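Local coordinates for protein serpin-12 (Manduca sexta, PDB 6CJ7) that probably inhibits serine proteases, as other serpins do, and controls the prophenoloxidase activation system in larval hemolymph, at residues Asn190-Leu193 and Glu197-Val200; Ser243-Leu248 and Arg376-Thr381; Val223-Glu228 and Leu270-Phe275; Gln27-Thr30 and Asn35-Ala38. All coordinates share one frame; numbering follows the deposited sequence.

Contact 1: Asn190-Leu193 and Glu197-Val200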
loop_
_atom_site.group_PDB
_atom_site.type_symbol
_atom_site.label_atom_id
_atom_site.label_comp_id
_atom_site.label_asym_id
_atom_site.label_seq_id
_atom_site.Cartn_x
_atom_site.Cartn_y
_atom_site.Cartn_z
ATOM N N ASN A 190 -26.461 3.135 10.645
ATOM C CA ASN A 190 -25.603 2.367 11.533
ATOM C C ASN A 190 -24.687 1.419 10.765
ATOM O O ASN A 190 -25.087 0.773 9.793
ATOM C CB ASN A 190 -26.426 1.588 12.548
ATOM C CG ASN A 190 -26.673 2.391 13.813
ATOM O OD1 ASN A 190 -25.835 3.195 14.226
ATOM N ND2 ASN A 190 -27.825 2.195 14.416
ATOM N N PHE A 191 -23.436 1.375 11.204
ATOM C CA PHE A 191 -22.454 0.390 10.784
ATOM C C PHE A 191 -22.264 -0.561 11.961
ATOM O O PHE A 191 -22.125 -0.106 13.101
ATOM C CB PHE A 191 -21.144 1.091 10.424
ATOM C CG PHE A 191 -20.063 0.176 9.925
ATOM C CD1 PHE A 191 -19.292 -0.565 10.802
ATOM C CD2 PHE A 191 -19.799 0.086 8.568
ATOM C CE1 PHE A 191 -18.277 -1.394 10.327
ATOM C CE2 PHE A 191 -18.806 -0.740 8.090
ATOM C CZ PHE A 191 -18.031 -1.482 8.968
ATOM N N THR A 192 -22.294 -1.869 11.704
ATOM C CA THR A 192 -22.181 -2.864 12.768
ATOM C C THR A 192 -20.770 -3.428 12.756
ATOM O O THR A 192 -20.359 -4.061 11.778
ATOM C CB THR A 192 -23.196 -3.997 12.613
ATOM O OG1 THR A 192 -24.522 -3.454 12.577
ATOM C CG2 THR A 192 -23.085 -4.973 13.797
ATOM N N LEU A 193 -20.039 -3.198 13.838
ATOM C CA LEU A 193 -18.690 -3.719 13.947
ATOM C C LEU A 193 -18.727 -5.212 14.244
ATOM O O LEU A 193 -19.735 -5.756 14.704
ATOM C CB LEU A 193 -17.918 -2.987 15.045
ATOM C CG LEU A 193 -17.433 -1.553 14.811
ATOM C CD1 LEU A 193 -18.571 -0.556 14.883
ATOM C CD2 LEU A 193 -16.364 -1.212 15.841
ATOM N N GLU A 197 -21.090 -4.070 18.221
ATOM C CA GLU A 197 -21.223 -2.642 18.500
ATOM C C GLU A 197 -21.731 -1.893 17.269
ATOM O O GLU A 197 -21.251 -2.120 16.157
ATOM C CB GLU A 197 -19.874 -2.071 18.925
ATOM C CG GLU A 197 -19.921 -0.610 19.319
ATOM C CD GLU A 197 -18.536 -0.038 19.595
ATOM O OE1 GLU A 197 -17.559 -0.816 19.650
ATOM O OE2 GLU A 197 -18.419 1.192 19.770
ATOM N N LYS A 198 -22.713 -1.008 17.466
ATOM C CA LYS A 198 -23.249 -0.163 16.403
ATOM C C LYS A 198 -22.633 1.230 16.475
ATOM O O LYS A 198 -22.521 1.808 17.562
ATOM C CB LYS A 198 -24.776 -0.033 16.507
ATOM C CG LYS A 198 -25.591 -1.303 16.297
ATOM C CD LYS A 198 -27.060 -1.092 16.720
ATOM C CE LYS A 198 -27.958 -0.684 15.535
ATOM N NZ LYS A 198 -29.355 -0.221 15.905
ATOM N N LYS A 199 -22.261 1.774 15.316
ATOM C CA LYS A 199 -21.708 3.123 15.204
ATOM C C LYS A 199 -22.286 3.830 13.987
ATOM O O LYS A 199 -22.343 3.250 12.894
ATOM C CB LYS A 199 -20.180 3.105 15.063
ATOM C CG LYS A 199 -19.395 2.929 16.346
ATOM C CD LYS A 199 -17.973 3.474 16.140
ATOM C CE LYS A 199 -17.050 3.176 17.306
ATOM N NZ LYS A 199 -15.659 3.621 17.008
ATOM N N VAL A 200 -22.649 5.104 14.166
ATOM C CA VAL A 200 -23.122 5.925 13.052
ATOM C C VAL A 200 -21.984 6.188 12.082
ATOM O O VAL A 200 -20.875 6.552 12.495
ATOM C CB VAL A 200 -23.699 7.240 13.589
ATOM C CG1 VAL A 200 -23.852 8.264 12.471
ATOM C CG2 VAL A 200 -25.018 6.971 14.265
#

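Contact 2: Ser243-Leu248 and Arg376-Thr381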
loop_
_atom_site.group_PDB
_atom_site.type_symbol
_atom_site.label_atom_id
_atom_site.label_comp_id
_atom_site.label_asym_id
_atom_site.label_seq_id
_atom_site.Cartn_x
_atom_site.Cartn_y
_atom_site.Cartn_z
ATOM N N SER A 243 -20.008 -15.708 6.351
ATOM C CA SER A 243 -18.557 -15.621 6.434
ATOM C C SER A 243 -18.174 -14.358 7.197
ATOM O O SER A 243 -19.024 -13.656 7.753
ATOM C CB SER A 243 -17.935 -15.652 5.032
ATOM O OG SER A 243 -16.525 -15.737 5.113
ATOM N N ASN A 244 -16.872 -14.079 7.221
ATOM C CA ASN A 244 -16.336 -12.891 7.868
ATOM C C ASN A 244 -15.122 -12.409 7.083
ATOM O O ASN A 244 -14.576 -13.120 6.235
ATOM C CB ASN A 244 -15.962 -13.169 9.323
ATOM C CG ASN A 244 -14.829 -14.157 9.439
ATOM O OD1 ASN A 244 -13.664 -13.802 9.283
ATOM N ND2 ASN A 244 -15.167 -15.416 9.696
ATOM N N VAL A 245 -14.688 -11.187 7.404
ATOM C CA VAL A 245 -13.732 -10.485 6.558
ATOM C C VAL A 245 -12.333 -11.084 6.639
ATOM O O VAL A 245 -11.565 -10.991 5.677
ATOM C CB VAL A 245 -13.748 -8.984 6.920
ATOM C CG1 VAL A 245 -13.212 -8.749 8.331
ATOM C CG2 VAL A 245 -12.997 -8.173 5.896
ATOM N N ASP A 246 -11.980 -11.732 7.749
ATOM C CA ASP A 246 -10.648 -12.314 7.807
ATOM C C ASP A 246 -10.575 -13.650 7.078
ATOM O O ASP A 246 -9.559 -13.938 6.432
ATOM C CB ASP A 246 -10.212 -12.416 9.266
ATOM C CG ASP A 246 -9.777 -11.066 9.813
ATOM O OD1 ASP A 246 -8.866 -10.446 9.203
ATOM O OD2 ASP A 246 -10.365 -10.606 10.816
ATOM N N ALA A 247 -11.640 -14.448 7.135
ATOM C CA ALA A 247 -11.747 -15.621 6.271
ATOM C C ALA A 247 -11.692 -15.213 4.807
ATOM O O ALA A 247 -10.977 -15.822 4.001
ATOM C CB ALA A 247 -13.043 -16.373 6.565
ATOM N N LEU A 248 -12.441 -14.170 4.453
ATOM C CA LEU A 248 -12.410 -13.648 3.091
ATOM C C LEU A 248 -10.995 -13.267 2.681
ATOM O O LEU A 248 -10.514 -13.669 1.613
ATOM C CB LEU A 248 -13.348 -12.444 2.988
ATOM C CG LEU A 248 -13.252 -11.613 1.714
ATOM C CD1 LEU A 248 -13.653 -12.458 0.518
ATOM C CD2 LEU A 248 -14.132 -10.376 1.831
ATOM N N ARG A 376 -8.405 -3.405 5.237
ATOM C CA ARG A 376 -9.450 -4.110 5.960
ATOM C C ARG A 376 -10.167 -3.066 6.811
ATOM O O ARG A 376 -9.606 -2.542 7.780
ATOM C CB ARG A 376 -8.847 -5.239 6.801
ATOM C CG ARG A 376 -9.834 -5.950 7.760
ATOM C CD ARG A 376 -9.140 -7.053 8.495
ATOM N NE ARG A 376 -8.362 -6.476 9.587
ATOM C CZ ARG A 376 -7.465 -7.122 10.316
ATOM N NH1 ARG A 376 -7.237 -8.399 10.095
ATOM N NH2 ARG A 376 -6.808 -6.478 11.270
ATOM N N ILE A 377 -11.396 -2.742 6.435
ATOM C CA ILE A 377 -12.155 -1.687 7.093
ATOM C C ILE A 377 -13.045 -2.354 8.135
ATOM O O ILE A 377 -14.106 -2.900 7.809
ATOM C CB ILE A 377 -12.971 -0.859 6.095
ATOM C CG1 ILE A 377 -12.061 -0.382 4.956
ATOM C CG2 ILE A 377 -13.671 0.283 6.810
ATOM C CD1 ILE A 377 -11.177 0.766 5.315
ATOM N N MET A 378 -12.598 -2.321 9.397
ATOM C CA MET A 378 -13.386 -2.767 10.540
ATOM C C MET A 378 -14.280 -1.680 11.106
ATOM O O MET A 378 -15.281 -1.997 11.757
ATOM C CB MET A 378 -12.492 -3.271 11.682
ATOM C CG MET A 378 -11.541 -4.389 11.324
ATOM S SD MET A 378 -12.282 -5.811 10.451
ATOM C CE MET A 378 -13.114 -6.779 11.786
ATOM N N ASP A 379 -13.908 -0.421 10.932
ATOM C CA ASP A 379 -14.619 0.690 11.561
ATOM C C ASP A 379 -14.336 1.940 10.740
ATOM O O ASP A 379 -13.283 2.562 10.907
ATOM C CB ASP A 379 -14.159 0.879 13.014
ATOM C CG ASP A 379 -14.948 1.948 13.758
ATOM O OD1 ASP A 379 -15.687 2.719 13.106
ATOM O OD2 ASP A 379 -14.821 2.026 15.006
ATOM N N PRO A 380 -15.244 2.339 9.847
ATOM C CA PRO A 380 -14.966 3.492 8.981
ATOM C C PRO A 380 -14.972 4.832 9.702
ATOM O O PRO A 380 -14.646 5.842 9.066
ATOM C CB PRO A 380 -16.096 3.421 7.942
ATOM C CG PRO A 380 -17.233 2.794 8.702
ATOM C CD PRO A 380 -16.572 1.755 9.589
ATOM N N THR A 381 -15.343 4.882 10.986
ATOM C CA THR A 381 -15.367 6.140 11.725
ATOM C C THR A 381 -14.008 6.505 12.300
ATOM O O THR A 381 -13.853 7.612 12.826
ATOM C CB THR A 381 -16.393 6.085 12.864
ATOM O OG1 THR A 381 -15.942 5.194 13.900
ATOM C CG2 THR A 381 -17.739 5.611 12.345
#

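Contact 3: Val223-Glu228 and Leu270-Phe275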
loop_
_atom_site.group_PDB
_atom_site.type_symbol
_atom_site.label_atom_id
_atom_site.label_comp_id
_atom_site.label_asym_id
_atom_site.label_seq_id
_atom_site.Cartn_x
_atom_site.Cartn_y
_atom_site.Cartn_z
ATOM N N VAL A 223 -17.980 -5.271 -5.901
ATOM C CA VAL A 223 -18.283 -4.180 -6.828
ATOM C C VAL A 223 -16.978 -3.471 -7.189
ATOM O O VAL A 223 -16.078 -3.340 -6.353
ATOM C CB VAL A 223 -19.337 -3.199 -6.250
ATOM C CG1 VAL A 223 -18.781 -2.354 -5.120
ATOM C CG2 VAL A 223 -19.911 -2.317 -7.362
ATOM N N VAL A 224 -16.862 -3.056 -8.452
ATOM C CA VAL A 224 -15.693 -2.352 -8.974
ATOM C C VAL A 224 -16.105 -0.914 -9.258
ATOM O O VAL A 224 -16.961 -0.667 -10.122
ATOM C CB VAL A 224 -15.158 -3.015 -10.252
ATOM C CG1 VAL A 224 -13.970 -2.232 -10.797
ATOM C CG2 VAL A 224 -14.793 -4.479 -10.000
ATOM N N LEU A 225 -15.503 0.032 -8.539
ATOM C CA LEU A 225 -15.871 1.441 -8.668
ATOM C C LEU A 225 -14.767 2.198 -9.399
ATOM O O LEU A 225 -13.669 2.357 -8.843
ATOM C CB LEU A 225 -16.114 2.045 -7.287
ATOM C CG LEU A 225 -17.035 1.215 -6.390
ATOM C CD1 LEU A 225 -17.073 1.755 -4.964
ATOM C CD2 LEU A 225 -18.432 1.165 -7.009
ATOM N N PRO A 226 -14.980 2.673 -10.626
ATOM C CA PRO A 226 -13.876 3.287 -11.378
ATOM C C PRO A 226 -13.613 4.734 -10.985
ATOM O O PRO A 226 -14.524 5.508 -10.673
ATOM C CB PRO A 226 -14.348 3.202 -12.839
ATOM C CG PRO A 226 -15.589 2.358 -12.824
ATOM C CD PRO A 226 -16.180 2.490 -11.459
ATOM N N PHE A 227 -12.331 5.095 -11.006
ATOM C CA PHE A 227 -11.930 6.483 -10.856
ATOM C C PHE A 227 -11.790 7.116 -12.244
ATOM O O PHE A 227 -11.988 6.460 -13.267
ATOM C CB PHE A 227 -10.646 6.574 -10.029
ATOM C CG PHE A 227 -10.846 6.262 -8.566
ATOM C CD1 PHE A 227 -10.551 4.997 -8.059
ATOM C CD2 PHE A 227 -11.313 7.242 -7.682
ATOM C CE1 PHE A 227 -10.719 4.722 -6.689
ATOM C CE2 PHE A 227 -11.494 6.967 -6.320
ATOM C CZ PHE A 227 -11.193 5.708 -5.830
ATOM N N GLU A 228 -11.451 8.408 -12.268
ATOM C CA GLU A 228 -11.462 9.196 -13.502
ATOM C C GLU A 228 -10.585 8.563 -14.578
ATOM O O GLU A 228 -9.468 8.115 -14.305
ATOM C CB GLU A 228 -10.981 10.628 -13.210
ATOM C CG GLU A 228 -11.552 11.668 -14.157
ATOM C CD GLU A 228 -10.965 13.068 -13.993
ATOM O OE1 GLU A 228 -9.899 13.226 -13.369
ATOM O OE2 GLU A 228 -11.582 14.025 -14.509
ATOM N N LEU A 270 -25.923 0.825 -4.311
ATOM C CA LEU A 270 -24.710 0.825 -3.500
ATOM C C LEU A 270 -24.842 1.784 -2.320
ATOM O O LEU A 270 -25.269 2.930 -2.489
ATOM C CB LEU A 270 -23.520 1.219 -4.380
ATOM C CG LEU A 270 -22.173 1.466 -3.692
ATOM C CD1 LEU A 270 -21.601 0.163 -3.171
ATOM C CD2 LEU A 270 -21.204 2.116 -4.679
ATOM N N GLU A 271 -24.476 1.315 -1.123
ATOM C CA GLU A 271 -24.292 2.160 0.050
ATOM C C GLU A 271 -22.887 1.901 0.562
ATOM O O GLU A 271 -22.588 0.786 1.005
ATOM C CB GLU A 271 -25.324 1.865 1.134
ATOM C CG GLU A 271 -26.746 2.122 0.637
ATOM C CD GLU A 271 -27.819 1.876 1.686
ATOM O OE1 GLU A 271 -27.499 1.700 2.875
ATOM O OE2 GLU A 271 -29.007 1.852 1.309
ATOM N N LEU A 272 -22.035 2.924 0.492
ATOM C CA LEU A 272 -20.605 2.787 0.797
ATOM C C LEU A 272 -20.185 3.826 1.833
ATOM O O LEU A 272 -20.273 5.020 1.558
ATOM C CB LEU A 272 -19.772 2.925 -0.489
ATOM C CG LEU A 272 -18.271 2.708 -0.325
ATOM C CD1 LEU A 272 -17.975 1.243 -0.053
ATOM C CD2 LEU A 272 -17.509 3.190 -1.565
ATOM N N PRO A 273 -19.698 3.434 3.023
ATOM C CA PRO A 273 -19.262 4.438 3.999
ATOM C C PRO A 273 -18.076 5.234 3.477
ATOM O O PRO A 273 -17.123 4.688 2.913
ATOM C CB PRO A 273 -18.879 3.597 5.223
ATOM C CG PRO A 273 -19.173 2.202 4.915
ATOM C CD PRO A 273 -19.440 2.037 3.463
ATOM N N LYS A 274 -18.152 6.551 3.674
ATOM C CA LYS A 274 -16.971 7.393 3.555
ATOM C C LYS A 274 -15.941 6.979 4.588
ATOM O O LYS A 274 -16.288 6.703 5.743
ATOM C CB LYS A 274 -17.313 8.875 3.805
ATOM C CG LYS A 274 -18.095 9.559 2.737
ATOM C CD LYS A 274 -17.641 11.006 2.601
ATOM C CE LYS A 274 -18.348 11.927 3.569
ATOM N NZ LYS A 274 -18.035 13.351 3.257
ATOM N N PHE A 275 -14.666 6.970 4.194
ATOM C CA PHE A 275 -13.618 6.723 5.175
ATOM C C PHE A 275 -12.322 7.381 4.732
ATOM O O PHE A 275 -12.117 7.681 3.553
ATOM C CB PHE A 275 -13.414 5.220 5.426
ATOM C CG PHE A 275 -12.922 4.452 4.237
ATOM C CD1 PHE A 275 -11.564 4.379 3.936
ATOM C CD2 PHE A 275 -13.813 3.769 3.428
ATOM C CE1 PHE A 275 -11.115 3.662 2.833
ATOM C CE2 PHE A 275 -13.375 3.042 2.342
ATOM C CZ PHE A 275 -12.026 2.988 2.028
#

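Contact 4: Gln27-Thr30 and Asn35-Ala38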
loop_
_atom_site.group_PDB
_atom_site.type_symbol
_atom_site.label_atom_id
_atom_site.label_comp_id
_atom_site.label_asym_id
_atom_site.label_seq_id
_atom_site.Cartn_x
_atom_site.Cartn_y
_atom_site.Cartn_z
ATOM N N GLN A 27 -0.134 -11.375 6.266
ATOM C CA GLN A 27 0.501 -11.778 7.519
ATOM C C GLN A 27 0.150 -10.811 8.642
ATOM O O GLN A 27 -0.242 -11.235 9.736
ATOM C CB GLN A 27 2.019 -11.883 7.343
ATOM C CG GLN A 27 2.772 -12.252 8.631
ATOM C CD GLN A 27 2.363 -13.605 9.173
ATOM O OE1 GLN A 27 2.189 -14.562 8.419
ATOM N NE2 GLN A 27 2.195 -13.691 10.485
ATOM N N MET A 28 0.254 -9.517 8.362
ATOM C CA MET A 28 -0.072 -8.493 9.347
ATOM C C MET A 28 -1.532 -8.572 9.797
ATOM O O MET A 28 -1.850 -8.245 10.940
ATOM C CB MET A 28 0.231 -7.101 8.791
ATOM C CG MET A 28 1.694 -6.873 8.447
ATOM S SD MET A 28 1.988 -5.270 7.676
ATOM C CE MET A 28 2.200 -4.233 9.121
ATOM N N ALA A 29 -2.416 -9.004 8.900
ATOM C CA ALA A 29 -3.832 -9.112 9.227
ATOM C C ALA A 29 -4.126 -10.251 10.200
ATOM O O ALA A 29 -5.083 -10.166 10.976
ATOM C CB ALA A 29 -4.645 -9.281 7.940
ATOM N N THR A 30 -3.329 -11.323 10.184
ATOM C CA THR A 30 -3.574 -12.422 11.109
ATOM C C THR A 30 -3.114 -12.112 12.524
ATOM O O THR A 30 -3.490 -12.841 13.451
ATOM C CB THR A 30 -2.871 -13.704 10.648
ATOM O OG1 THR A 30 -1.454 -13.569 10.837
ATOM C CG2 THR A 30 -3.164 -13.998 9.193
ATOM N N ASN A 35 -8.854 -1.823 12.062
ATOM C CA ASN A 35 -8.532 -1.307 10.735
ATOM C C ASN A 35 -7.088 -1.625 10.378
ATOM O O ASN A 35 -6.184 -1.524 11.214
ATOM C CB ASN A 35 -8.743 0.206 10.680
ATOM C CG ASN A 35 -10.203 0.588 10.659
ATOM O OD1 ASN A 35 -11.053 -0.244 10.384
ATOM N ND2 ASN A 35 -10.495 1.840 10.967
ATOM N N LEU A 36 -6.874 -2.015 9.130
ATOM C CA LEU A 36 -5.532 -2.304 8.650
ATOM C C LEU A 36 -5.408 -1.807 7.221
ATOM O O LEU A 36 -6.282 -2.073 6.391
ATOM C CB LEU A 36 -5.239 -3.803 8.731
ATOM C CG LEU A 36 -3.782 -4.192 8.502
ATOM C CD1 LEU A 36 -2.953 -3.830 9.726
ATOM C CD2 LEU A 36 -3.679 -5.678 8.174
ATOM N N ALA A 37 -4.315 -1.100 6.931
ATOM C CA ALA A 37 -4.102 -0.536 5.605
ATOM C C ALA A 37 -2.621 -0.591 5.279
ATOM O O ALA A 37 -1.788 -0.319 6.147
ATOM C CB ALA A 37 -4.590 0.912 5.534
ATOM N N ALA A 38 -2.300 -0.938 4.033
ATOM C CA ALA A 38 -0.916 -0.946 3.586
ATOM C C ALA A 38 -0.907 -0.978 2.072
ATOM O O ALA A 38 -1.905 -1.328 1.433
ATOM C CB ALA A 38 -0.129 -2.141 4.133
#

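Contact 1: Asn190-Leu193 and Glu197-Val200
Asn190-Leu193 and Glu197-Val200 form the closing end of an antiparallel beta hairpin in serpin sheet C. Phe191 and Lys199 make its hydrogen-bonded pair: Phe191 N gives to Lys199 O at 2.8 Å, and Lys199 N returns a bond to Phe191 O at 2.9 Å. Two residues on, at the turn, Leu193 N reaches Glu197 O at 2.8 Å.

Side chains alternate between two faces. On one, CD1 of Leu193 rests on CG of Lys199 at 3.9 Å, while Leu193 runs alongside Glu197, both pointing the same way. On the other, Thr192, Lys198, Asn190 and Val200 share the face. Here the carboxamide of Asn190 crosses the aliphatic end of Lys198 at about a right angle, with Asn190 CG 3.8 Å from Lys198 CE; a bend at chi3 (94°) carries the lysine to it. With an alanine here the carboxamide is gone, and the outer chain of Lys198 would probably be left to swing more freely over this exposed face.

Lys199 stretches away from the hairpin to a salt bridge with Asp379. Phe191 heads the same way, packing on Pro358 and Pro380, and Thr192 hydrogen-bonds through its backbone to Asn356, which ties strand 187-192 to the loop between strands 351-354 and 359-365.

Contact 2: Ser243-Leu248 and Arg376-Thr381
Asp246 OD1 takes a hydrogen bond from Arg376 NH1 at 2.8 Å, part of a salt bridge. The grip is single and rather bent, with an N-H...O angle of 138°. NH1 comes to OD1 on its syn side, and the carboxylate and guanidinium planes stand 89° apart, so the two groups meet crosswise instead of as a flat two-bonded pair. Beside them, CG1 of Val245 lies on SD of Met378 at 3.7 Å, and the methionine methyl, CE, follows at 4.0 Å from the same CG1.

Val245 and Asp246 belong to the first turn of helix 245-251, the short helix lying over the end of serpin sheet B. Asn244 is its N-cap: OD1 accepts from Ala247 N at 3.0 Å and, weakly, from Asp246 N, which sets the turn that presents Asp246.

Arg376 is bent at chi3 (79°), turning its guanidinium to further acceptors: NH1 also bonds Ala29 O, and NH2 bonds Gln32 O and Gly34 O. A leucine in its place would probably leave Asp246 without its counter-charge and these three carbonyls without their donor. Past strand 370-377, an Asx turn runs from Asp379 OD1 to Thr381 N at 3.0 Å.

Contact 3: Val223-Glu228 and Leu270-Phe275
Leu225 reaches across to Leu270 and Leu272 tip to tip, and the contact is made entirely by methyl groups. CD2 of Leu225 comes closest to CD2 of Leu270, at 3.7 Å; CD1 of Leu225 comes closest to CD2 of Leu272, also at 3.7 Å, and lies 4.2 Å from CD2 of Leu270. The forked end of one leucine therefore faces the ends of two.

Leu270 and Leu272 can act as a pair because they alternate with Glu271 along their strand and so project to the same side. In each, CG stands opposite the backbone N (chi1 172° in Leu270, -176° in Leu272), and the two isobutyl groups lean the same way. Val223, two residues before Leu225 and on the same side of its own strand, adds a looser touch, its CG1 lying 4.3 Å from CD1 of Leu270.

The backbones stay well apart: the axes of strands 223-226 and 270-273 come no closer than 10.8 Å and run at 72° to one another, so the side chains must fill the interval. All four residues are buried. Phe210 packs on both Val223 and Leu225, Trp177 also lies on Leu225, and Ile326 covers Leu272.

Both strands pair with the long broken strand 198-215, strand 220-226 with its later part and strand 265-282 with its earlier one. This is the layout of the serpin fold: here the apolar side chains of a sheet B strand and a sheet C strand meet, both strands flanking the one that runs from sheet C into sheet B.

Contact 4: Gln27-Thr30 and Asn35-Ala38
The peptide plane joining Met28 to Ala29 has a methyl group over one face: CD2 of Leu36 stands almost directly above Ala29 N, at 3.6 Å. The opposite face of this peptide turns toward the helix interior, with Gln27 and Thr30 on that side. At its rim, Ala29 CA lies 3.6 Å from the same CD2 of Leu36. A second flat group, the carboxamide of Asn35, is held at both its polar atoms, OD1 by Met378 N and ND2 by Asp379 O. This is where the amino-terminal helix of the serpin fold, helix 19-31, lies against strand 36-38 of sheet B.

A single branch of Leu36 does nearly all the touching. Its CD2 is 3.7 Å from Ala29 CB and comes within 4.2 Å of Met28 CB, so one methyl is seated in the shallow hollow between two consecutive helix residues. In this leucine, chi1 of -169° carries CG toward the helix, and chi2 of 74° turns CD2 onto it. The small side chain of Ala29 lets the methyl approach the helix backbone itself.

Around this point the packing goes on in both elements. Phe25, on the same helix, also lies on Leu36, while Met28 continues to Ile281 and to Val286 of helix 284-289. On the strand, the backbone of Leu36 bonds that of Arg376.

Away from the strand, the side chain of Thr30 folds back on its own helix: OG1 donates to Gln27 O at 2.9 Å, lying in the carbonyl plane on a lone pair.

Along the chain contact 4 comes first, then contact 1, while contacts 3 and 2 interleave, their segments alternating. Contacts 2 and 4 are nearest, with centres about 10 Å apart, because strands 36-38 and 370-377 are neighbours. Contact 1 lies about 13 Å from contact 2, centre to centre, and packs against it where Phe191 CE1 comes 3.4 Å from Met378 O and Val200 meets Thr381. Contact 3 meets contact 2 where Pro380 packs on Pro273 and Ile377 on Phe275. The 376-381 segment thus touches all three other contacts, so the end of the chain brings together helix 19-31, the sheet B strands and the sheet C hairpin.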